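Local coordinates for putative uncharacterized protein (Streptococcus suis, PDB 4XZ7) that acts as a transglutaminase with antiphagocytic properties, probably on protein glutamine side chains, and is represented here by an N-terminal part holding the transglutaminase-like core, at residues Gln35-Lys40 with Glu44-Thr49; Glu54-Phe59 with Asn63-Ile68; Leu253-Val256 with Lys261-Cys264; Ala255-Gln260 with Ser268-Arg273. One frame throughout, in Å; residues are numbered along the deposited sequence.

Interaction 1 of 4, residues Gln35-Lys40 with Glu44-Thr49; sequences QFHVLK and ENRLGT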
# COMPACT_ATOMS: atom_id res chain seq x y z
N GLN B 35 24.68 -19.61 22.80
CA GLN B 35 23.32 -19.55 22.28
C GLN B 35 22.33 -19.20 23.39
O GLN B 35 22.50 -19.60 24.55
CB GLN B 35 22.94 -20.86 21.61
CG GLN B 35 23.83 -21.23 20.42
CD GLN B 35 23.53 -22.61 19.88
OE1 GLN B 35 23.42 -23.58 20.62
NE2 GLN B 35 23.38 -22.71 18.57
N PHE B 36 21.29 -18.47 23.01
CA PHE B 36 20.31 -17.94 23.95
C PHE B 36 18.91 -18.07 23.37
O PHE B 36 18.73 -17.87 22.17
CB PHE B 36 20.59 -16.46 24.25
CG PHE B 36 21.95 -16.19 24.88
CD1 PHE B 36 22.09 -16.12 26.25
CD2 PHE B 36 23.06 -15.95 24.08
CE1 PHE B 36 23.33 -15.84 26.84
CE2 PHE B 36 24.31 -15.67 24.65
CZ PHE B 36 24.45 -15.63 26.03
N HIS B 37 17.90 -18.39 24.18
CA HIS B 37 16.54 -18.21 23.68
C HIS B 37 16.19 -16.76 23.91
O HIS B 37 16.78 -16.10 24.77
CB HIS B 37 15.51 -19.13 24.35
CG HIS B 37 15.72 -20.58 24.03
ND1 HIS B 37 16.39 -21.00 22.90
CD2 HIS B 37 15.39 -21.70 24.72
CE1 HIS B 37 16.45 -22.32 22.90
NE2 HIS B 37 15.86 -22.77 23.99
N VAL B 38 15.24 -16.24 23.15
CA VAL B 38 14.86 -14.84 23.31
C VAL B 38 13.35 -14.68 23.35
O VAL B 38 12.65 -15.11 22.43
CB VAL B 38 15.42 -13.95 22.19
CG1 VAL B 38 15.00 -12.50 22.43
CG2 VAL B 38 16.95 -14.09 22.11
N LEU B 39 12.87 -14.07 24.43
CA LEU B 39 11.45 -13.78 24.61
C LEU B 39 11.21 -12.31 24.39
O LEU B 39 11.97 -11.48 24.87
CB LEU B 39 10.98 -14.16 26.01
CG LEU B 39 11.12 -15.63 26.38
CD1 LEU B 39 10.79 -15.87 27.85
CD2 LEU B 39 10.24 -16.48 25.47
N LYS B 40 10.16 -11.99 23.65
CA LYS B 40 9.77 -10.60 23.47
C LYS B 40 8.48 -10.37 24.24
O LYS B 40 7.50 -11.10 24.05
CB LYS B 40 9.58 -10.26 21.99
CG LYS B 40 9.17 -8.82 21.75
CD LYS B 40 9.22 -8.43 20.27
CE LYS B 40 8.86 -6.95 20.08
NZ LYS B 40 8.91 -6.47 18.67
N GLU B 44 3.57 -14.39 22.09
CA GLU B 44 3.43 -15.78 22.52
C GLU B 44 4.67 -16.64 22.30
O GLU B 44 5.08 -17.37 23.20
CB GLU B 44 2.25 -16.43 21.80
CG GLU B 44 0.90 -15.90 22.24
CD GLU B 44 0.70 -16.08 23.72
OE1 GLU B 44 0.79 -15.06 24.47
OE2 GLU B 44 0.50 -17.24 24.13
N ASN B 45 5.23 -16.57 21.10
CA ASN B 45 6.36 -17.41 20.71
C ASN B 45 7.69 -16.74 20.98
O ASN B 45 7.76 -15.52 21.05
CB ASN B 45 6.25 -17.75 19.22
CG ASN B 45 5.02 -18.56 18.92
OD1 ASN B 45 4.78 -19.59 19.54
ND2 ASN B 45 4.20 -18.08 17.99
N ARG B 46 8.75 -17.53 21.16
CA ARG B 46 10.10 -16.97 21.27
C ARG B 46 10.38 -16.08 20.07
O ARG B 46 10.02 -16.43 18.95
CB ARG B 46 11.16 -18.08 21.34
CG ARG B 46 11.17 -18.93 22.61
CD ARG B 46 11.94 -20.25 22.38
NE ARG B 46 11.10 -21.42 22.67
CZ ARG B 46 10.64 -22.27 21.77
NH1 ARG B 46 10.94 -22.12 20.49
NH2 ARG B 46 9.86 -23.28 22.13
N LEU B 47 10.99 -14.93 20.31
CA LEU B 47 11.53 -14.12 19.22
C LEU B 47 12.72 -14.83 18.56
O LEU B 47 12.92 -14.72 17.36
CB LEU B 47 11.96 -12.75 19.73
CG LEU B 47 12.50 -11.80 18.66
CD1 LEU B 47 11.38 -11.46 17.68
CD2 LEU B 47 13.04 -10.55 19.32
N GLY B 48 13.50 -15.57 19.35
CA GLY B 48 14.63 -16.32 18.83
C GLY B 48 14.84 -17.61 19.59
O GLY B 48 14.61 -17.68 20.80
N THR B 49 15.25 -18.66 18.88
CA THR B 49 15.60 -19.91 19.53
C THR B 49 17.04 -20.22 19.20
O THR B 49 17.45 -20.17 18.03
CB THR B 49 14.70 -21.08 19.07
OG1 THR B 49 15.08 -21.50 17.76
CG2 THR B 49 13.26 -20.66 19.04
O HOH W 1 8.08 -14.08 23.15

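Interaction 2 of 4, residues Glu54-Phe59 with Asn63-Ile68; sequences EELEEF and NNFLVI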
# COMPACT_ATOMS: atom_id res chain seq x y z
N GLU B 54 25.35 -12.43 17.42
CA GLU B 54 25.15 -11.64 16.21
C GLU B 54 23.67 -11.40 15.96
O GLU B 54 23.23 -10.28 15.65
CB GLU B 54 25.80 -12.32 15.00
CG GLU B 54 27.30 -12.53 15.20
CD GLU B 54 28.05 -12.83 13.91
OE1 GLU B 54 27.39 -13.18 12.90
OE2 GLU B 54 29.29 -12.70 13.90
N GLU B 55 22.88 -12.46 16.13
CA GLU B 55 21.44 -12.36 16.01
C GLU B 55 20.83 -11.53 17.15
O GLU B 55 19.82 -10.85 16.96
CB GLU B 55 20.84 -13.77 15.96
CG GLU B 55 21.22 -14.52 14.67
CD GLU B 55 21.02 -16.02 14.76
OE1 GLU B 55 20.82 -16.66 13.70
OE2 GLU B 55 21.10 -16.56 15.88
N LEU B 56 21.42 -11.61 18.33
CA LEU B 56 21.02 -10.72 19.43
C LEU B 56 21.18 -9.27 18.99
O LEU B 56 20.23 -8.47 19.07
CB LEU B 56 21.85 -11.00 20.68
CG LEU B 56 21.43 -12.31 21.35
CD1 LEU B 56 22.32 -12.67 22.54
CD2 LEU B 56 19.96 -12.25 21.76
N GLU B 57 22.37 -8.96 18.49
CA GLU B 57 22.68 -7.61 18.01
C GLU B 57 21.64 -7.16 16.99
O GLU B 57 21.14 -6.04 17.06
CB GLU B 57 24.09 -7.55 17.39
CG GLU B 57 24.44 -6.19 16.81
CD GLU B 57 25.92 -5.87 16.90
OE1 GLU B 57 26.30 -4.71 16.63
OE2 GLU B 57 26.72 -6.77 17.24
N GLU B 58 21.29 -8.05 16.07
CA GLU B 58 20.25 -7.73 15.09
C GLU B 58 18.90 -7.46 15.77
O GLU B 58 18.15 -6.57 15.36
CB GLU B 58 20.12 -8.86 14.06
CG GLU B 58 19.31 -8.49 12.84
CD GLU B 58 19.94 -7.36 12.01
OE1 GLU B 58 19.23 -6.78 11.16
OE2 GLU B 58 21.14 -7.06 12.21
N PHE B 59 18.59 -8.21 16.83
CA PHE B 59 17.34 -7.95 17.56
C PHE B 59 17.40 -6.56 18.20
O PHE B 59 16.36 -5.92 18.41
CB PHE B 59 17.09 -9.00 18.64
CG PHE B 59 16.71 -10.35 18.11
CD1 PHE B 59 15.90 -10.49 16.98
CD2 PHE B 59 17.18 -11.50 18.74
CE1 PHE B 59 15.57 -11.75 16.49
CE2 PHE B 59 16.83 -12.78 18.25
CZ PHE B 59 16.03 -12.90 17.12
N ASN B 63 14.54 -3.52 19.41
CA ASN B 63 14.22 -3.87 20.80
C ASN B 63 15.27 -3.43 21.79
O ASN B 63 16.47 -3.42 21.49
CB ASN B 63 14.04 -5.39 20.95
CG ASN B 63 13.04 -5.98 19.98
OD1 ASN B 63 11.84 -5.91 20.20
ND2 ASN B 63 13.54 -6.58 18.90
N ASN B 64 14.84 -3.09 23.00
CA ASN B 64 15.77 -3.00 24.11
C ASN B 64 15.77 -4.28 24.92
O ASN B 64 14.92 -5.13 24.75
CB ASN B 64 15.43 -1.80 24.98
CG ASN B 64 15.77 -0.49 24.30
OD1 ASN B 64 16.89 -0.33 23.80
ND2 ASN B 64 14.82 0.43 24.23
N PHE B 65 16.75 -4.41 25.81
CA PHE B 65 16.98 -5.65 26.52
C PHE B 65 16.68 -5.39 27.98
O PHE B 65 16.91 -4.28 28.45
CB PHE B 65 18.43 -6.12 26.32
CG PHE B 65 18.75 -6.47 24.90
CD1 PHE B 65 19.10 -5.48 23.99
CD2 PHE B 65 18.68 -7.79 24.45
CE1 PHE B 65 19.37 -5.79 22.67
CE2 PHE B 65 18.95 -8.10 23.13
CZ PHE B 65 19.29 -7.10 22.24
N LEU B 66 16.16 -6.39 28.68
CA LEU B 66 15.85 -6.22 30.10
C LEU B 66 16.87 -6.90 30.98
O LEU B 66 17.29 -8.03 30.71
CB LEU B 66 14.46 -6.78 30.42
CG LEU B 66 13.29 -6.14 29.70
CD1 LEU B 66 12.01 -6.57 30.37
CD2 LEU B 66 13.43 -4.63 29.73
N VAL B 67 17.27 -6.22 32.05
CA VAL B 67 18.03 -6.86 33.10
C VAL B 67 17.17 -6.81 34.36
O VAL B 67 16.72 -5.75 34.76
CB VAL B 67 19.39 -6.17 33.34
CG1 VAL B 67 20.17 -6.90 34.42
CG2 VAL B 67 20.20 -6.12 32.06
N ILE B 68 16.91 -7.96 34.96
CA ILE B 68 15.99 -8.01 36.09
C ILE B 68 16.68 -8.48 37.36
O ILE B 68 17.17 -9.62 37.43
CB ILE B 68 14.79 -8.92 35.77
CG1 ILE B 68 14.09 -8.40 34.52
CG2 ILE B 68 13.83 -8.97 36.96
CD1 ILE B 68 12.93 -9.21 34.09

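Interaction 3 of 4, residues Leu253-Val256 with Lys261-Cys264; sequences LFAV and KAMC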
# COMPACT_ATOMS: atom_id res chain seq x y z
N LEU B 253 9.20 -6.59 -13.67
CA LEU B 253 10.41 -7.28 -14.08
C LEU B 253 10.79 -8.43 -13.17
O LEU B 253 11.68 -9.21 -13.50
CB LEU B 253 11.58 -6.30 -14.18
CG LEU B 253 12.19 -5.64 -12.93
CD1 LEU B 253 13.52 -4.96 -13.32
CD2 LEU B 253 11.25 -4.62 -12.31
N PHE B 254 10.12 -8.55 -12.03
CA PHE B 254 10.45 -9.60 -11.05
C PHE B 254 9.49 -10.78 -11.10
O PHE B 254 9.69 -11.78 -10.40
CB PHE B 254 10.45 -9.01 -9.65
CG PHE B 254 11.40 -7.86 -9.48
CD1 PHE B 254 12.76 -8.03 -9.70
CD2 PHE B 254 10.93 -6.62 -9.10
CE1 PHE B 254 13.64 -6.98 -9.54
CE2 PHE B 254 11.81 -5.57 -8.94
CZ PHE B 254 13.16 -5.74 -9.15
N ALA B 255 8.46 -10.67 -11.92
CA ALA B 255 7.37 -11.62 -11.89
C ALA B 255 7.79 -13.04 -12.29
O ALA B 255 7.51 -14.00 -11.57
CB ALA B 255 6.24 -11.13 -12.77
N VAL B 256 8.43 -13.23 -13.44
CA VAL B 256 8.75 -14.62 -13.77
C VAL B 256 10.06 -15.05 -13.12
O VAL B 256 10.26 -16.23 -12.85
CB VAL B 256 8.75 -14.89 -15.32
CG1 VAL B 256 8.35 -13.67 -16.12
CG2 VAL B 256 10.06 -15.55 -15.81
N LYS B 261 5.61 -16.46 -11.09
CA LYS B 261 4.19 -16.41 -11.33
C LYS B 261 3.94 -15.07 -11.99
O LYS B 261 4.34 -14.02 -11.46
CB LYS B 261 3.40 -16.54 -10.02
CG LYS B 261 1.90 -16.73 -10.18
CD LYS B 261 1.28 -16.86 -8.78
CE LYS B 261 -0.18 -17.24 -8.82
NZ LYS B 261 -0.75 -17.09 -7.46
N ALA B 262 3.29 -15.10 -13.14
CA ALA B 262 3.27 -13.90 -13.97
C ALA B 262 2.10 -13.88 -14.94
O ALA B 262 1.43 -14.90 -15.16
CB ALA B 262 4.60 -13.79 -14.75
N MET B 263 1.85 -12.71 -15.47
CA MET B 263 0.94 -12.50 -16.55
C MET B 263 1.68 -12.03 -17.77
O MET B 263 2.85 -11.95 -17.74
CB MET B 263 -0.10 -11.50 -16.15
CG MET B 263 -1.13 -12.12 -15.29
SD MET B 263 -2.17 -11.03 -14.40
CE MET B 263 -2.80 -9.93 -15.59
N CYS B 264 0.94 -11.71 -18.81
CA CYS B 264 1.49 -11.43 -20.12
C CYS B 264 2.63 -10.40 -20.18
O CYS B 264 3.61 -10.65 -20.81
CB CYS B 264 0.40 -11.14 -21.17
SG CYS B 264 -0.55 -9.64 -20.95

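Interaction 4 of 4, residues Ala255-Gln260 with Ser268-Arg273; sequences AVTERQ and STTAAR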
# COMPACT_ATOMS: atom_id res chain seq x y z
N ALA B 255 8.46 -10.67 -11.92
CA ALA B 255 7.37 -11.62 -11.89
C ALA B 255 7.79 -13.04 -12.29
O ALA B 255 7.51 -14.00 -11.57
CB ALA B 255 6.24 -11.13 -12.77
N VAL B 256 8.43 -13.23 -13.44
CA VAL B 256 8.75 -14.62 -13.77
C VAL B 256 10.06 -15.05 -13.12
O VAL B 256 10.26 -16.23 -12.85
CB VAL B 256 8.75 -14.89 -15.32
CG1 VAL B 256 8.35 -13.67 -16.12
CG2 VAL B 256 10.06 -15.55 -15.81
N THR B 257 10.91 -14.09 -12.79
CA THR B 257 12.24 -14.41 -12.28
C THR B 257 12.24 -14.73 -10.78
O THR B 257 12.74 -15.77 -10.38
CB THR B 257 13.22 -13.27 -12.56
OG1 THR B 257 12.58 -12.01 -12.30
CG2 THR B 257 13.69 -13.33 -14.01
N GLU B 258 11.72 -13.81 -9.97
CA GLU B 258 11.63 -13.99 -8.52
C GLU B 258 10.37 -14.71 -8.08
O GLU B 258 10.41 -15.66 -7.28
CB GLU B 258 11.69 -12.63 -7.82
CG GLU B 258 12.98 -11.88 -8.10
CD GLU B 258 13.11 -10.61 -7.28
OE1 GLU B 258 12.17 -10.24 -6.54
OE2 GLU B 258 14.17 -9.98 -7.38
N ARG B 259 9.24 -14.24 -8.58
CA ARG B 259 7.95 -14.73 -8.11
C ARG B 259 7.58 -16.06 -8.76
O ARG B 259 6.84 -16.86 -8.18
CB ARG B 259 6.89 -13.68 -8.38
CG ARG B 259 5.52 -13.93 -7.83
CD ARG B 259 4.70 -12.71 -8.14
NE ARG B 259 3.37 -12.74 -7.56
CZ ARG B 259 2.25 -12.81 -8.27
NH1 ARG B 259 2.32 -12.86 -9.60
NH2 ARG B 259 1.06 -12.80 -7.67
N GLN B 260 8.08 -16.28 -9.98
CA GLN B 260 7.78 -17.47 -10.78
C GLN B 260 6.29 -17.60 -11.09
O GLN B 260 5.77 -18.69 -11.33
CB GLN B 260 8.30 -18.72 -10.08
CG GLN B 260 9.77 -18.63 -9.68
CD GLN B 260 10.34 -19.97 -9.26
OE1 GLN B 260 9.99 -20.51 -8.22
NE2 GLN B 260 11.21 -20.53 -10.10
N SER B 268 6.43 -11.22 -21.26
CA SER B 268 6.96 -10.49 -22.41
C SER B 268 8.18 -9.63 -22.04
O SER B 268 9.10 -9.46 -22.84
CB SER B 268 5.88 -9.60 -23.05
OG SER B 268 4.75 -10.37 -23.45
N THR B 269 8.18 -9.08 -20.83
CA THR B 269 9.30 -8.25 -20.39
C THR B 269 10.55 -9.09 -20.11
O THR B 269 11.67 -8.73 -20.51
CB THR B 269 8.94 -7.44 -19.13
OG1 THR B 269 7.80 -6.62 -19.41
CG2 THR B 269 10.12 -6.59 -18.68
N THR B 270 10.36 -10.22 -19.44
CA THR B 270 11.47 -11.13 -19.21
C THR B 270 12.00 -11.67 -20.54
O THR B 270 13.21 -11.79 -20.74
CB THR B 270 11.05 -12.30 -18.31
OG1 THR B 270 10.66 -11.78 -17.04
CG2 THR B 270 12.21 -13.30 -18.11
N ALA B 271 11.09 -11.98 -21.46
CA ALA B 271 11.50 -12.49 -22.76
C ALA B 271 12.26 -11.43 -23.56
O ALA B 271 13.27 -11.74 -24.18
CB ALA B 271 10.30 -12.99 -23.56
N ALA B 272 11.78 -10.19 -23.54
CA ALA B 272 12.43 -9.14 -24.32
C ALA B 272 13.83 -8.92 -23.78
O ALA B 272 14.80 -8.83 -24.57
CB ALA B 272 11.64 -7.85 -24.27
N ARG B 273 13.95 -8.86 -22.45
CA ARG B 273 15.27 -8.70 -21.83
C ARG B 273 16.19 -9.84 -22.25
O ARG B 273 17.30 -9.60 -22.73
CB ARG B 273 15.16 -8.64 -20.30
CG ARG B 273 16.47 -8.31 -19.61
CD ARG B 273 16.84 -6.83 -19.76
NE ARG B 273 18.05 -6.50 -19.03
CZ ARG B 273 18.78 -5.41 -19.24
NH1 ARG B 273 18.40 -4.54 -20.17
NH2 ARG B 273 19.88 -5.19 -18.55

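Interaction 1 of 4, residues Gln35-Lys40 with Glu44-Thr49
Arg-46 runs alongside His-37 in the same direction. The CD atom of Arg-46 sits over one face of the His-37 ring, 4.1 Å from its CG. The guanidinium plane is turned 42° from the ring plane, so the two do not stack flat. Arg-46 also reaches Leu-39: its CG is 3.9 Å from Leu-39 CD2. Leu-39 CG is anti to the carbonyl carbon (chi1 -61°); its CB points away from segment 44-49, yet CD2 still meets the arginine. Val-38 and Leu-47 run alongside each other on the other face, with Val-38 CG1 4.1 Å from Leu-47 CB. Helix 53-59 covers that face through Leu-56 on Val-38 and Phe-59 on Leu-47.

The backbones form an antiparallel hairpin. Val-38 and Gly-48 are a hydrogen-bonded pair: Val-38 N gives to Gly-48 O at 2.8 Å, and Gly-48 N returns to Val-38 O at 3.2 Å. Leu-47 N adds a weak bond to the same Val-38 O. Leu-47 and Gly-48 thus both face Val-38, which makes a classic beta bulge. Nearer the turn, a water accepts from Lys-40 N and lies 2.6 Å from Asn-45 O. The other edge of strand 36-40 pairs with strand 79-86. His-37 ND1 is hydrogen-bonded to Leu-50 N, and its ring stacks on Phe-79.

The chemistry is split by face. Val-38 and Leu-47 make an apolar layer under the helix. The aliphatic part of the exposed Arg-46 lies against His-37 and Leu-39. Its nearby charge would probably disfavour a protonated histidine.

Interaction 2 of 4, residues Glu54-Phe59 with Asn63-Ile68
The Phe-65 ring points its edge at Leu-56. Leu-56 O lies near the ring plane, 3.6 Å from Phe-65 CZ. Phe-22 stacks with this ring, and Trp-19 meets it at an inclined angle. Across the contact, Leu-56 CD2 comes within 4.5 Å of Phe-65 CE2. The second ring, Phe-59, carries Glu-55 O of its own helix over one face, 3.2 Å above the plane and offset toward the rim.

The remaining flat group is the Asn-63 amide. With its CG anti to the carbonyl carbon (chi1 -53°), it turns ND2 onto Phe-59 O at 2.9 Å, with an N-H...O angle of 157°. The carbonyl oxygen lies in the amide plane. Asn-63 N adds a weak bond to the same Phe-59 O. One residue thus turns two N-H groups to this carbonyl, the side-chain one making the better bond.

Helical segment 54-59 and strand 63-68 run at 117°, their axes 9.0 Å apart at closest approach. A short loop joins them. The two hydrogen bonds tie Phe-59 O, the last helical carbonyl, to Asn-63, the first strand residue. The in-plane C-H edge of Phe-65 probably offers Leu-56 O a mild electrostatic attraction, which would favour the approach of a backbone oxygen to the ring.

Interaction 3 of 4, residues Leu253-Val256 with Lys261-Cys264
Val-256 and Ala-255 pack against the methyl of Ala-262. From Val-256 CB the chain splits into two methyls. CG1 comes to 4.0 Å from Ala-262 CB. CG2 lies on the far side from Ala-262 CB; both methyls also face Thr-270 of helix 264-277. The first torsion of Val-256 is nearly eclipsed (chi1 -4°), with CG1 in line with the backbone N, and should be read with caution. Beyond the contact, Leu-201 of helix 188-205 and Thr-228 also touch this side chain.

Ala-255 sends its CB directly at the strand. It lies 3.7 Å from Ala-262 CB and also 3.7 Å from Lys-261 O. A single hydrogen bond joins the backbones: Lys-261 N gives to Ala-255 O at 3.1 Å, with an N-H...O angle of 151°. The donor is tilted 33° from the carbonyl plane. This bond links residues six apart in the chain and closes the irregular turn of helix 255-259, beyond which Gln-260 has positive phi. The chain then passes into strand 261-262, which pairs in parallel with strand 229-230. Met-263 takes the N-cap position of helix 264-277. Cys-264 is the first residue of that helix, a place where transglutaminase-like folds commonly carry their cysteine; any role here is inferred.

Two alanines and a valine offer only small methyls, so the short strand can lie close to the helix start. The backbone bond supplies the only polar tie between the two segments.

Interaction 4 of 4, residues Ala255-Gln260 with Ser268-Arg273
The short helix 255-259, loosely bonded and widened to a pi-type turn, faces the regular helix at 268-273, and Val-256 and Thr-270 are the nearest pair at 7.0 Å between CA atoms. No hydrogen bond crosses. The ends of Val-256 and Thr-270 meet head-on. Val-256 CG2 is 3.9 Å from Thr-270 CG2, and Val-256 CG1 is 3.7 Å from Thr-270 CB. Thr-270 OG1 is anti to the carbonyl carbon (chi1 -62°), which turns it to the valine. It comes to 3.1 Å from Val-256 CG1, a short contact that is doubtful given the eclipsed valine. The same hydroxyl has a hydrogen bond to a residue close by in the chain. Thr-257 adds a looser touch, with its CG2 4.4 Å from Thr-270 CG2, while its OG1 bonds to Asn-194.

Helix 188-205 touches both segments: Leu-201 meets Val-256, and Ile-198 meets Thr-257 and Arg-273. Arg-273 also makes a salt bridge to Asp-195 of that helix. Another side of helix 264-277 packs on strand 282-288, where Val-284 meets Ser-268, Thr-269 and Ala-272. The second subunit touches this helix through its Ala-140, Ala-141 and Gly-142.

Interactions 1 and 2 share one region near the N terminus. They touch, with Val-38 CG2 3.5 Å from Leu-56 CD2, and both reach the same mixed sheet; helix 53-59 belongs to interaction 2 and covers interaction 1. Interaction 1 is partly buried and mixes strand bonds, a water and an arginine chain over a histidine ring. Interaction 2 is buried and joins ring packing to a twice-held carbonyl. Interactions 3 and 4 lie within the transglutaminase-like family region and share Ala-255 and Val-256. Both are buried and small; interaction 3 is methyl packing with one backbone bond, while interaction 4 sets methyls against a threonine without one. Centres of interactions 1 and 3 are about 37 Å apart.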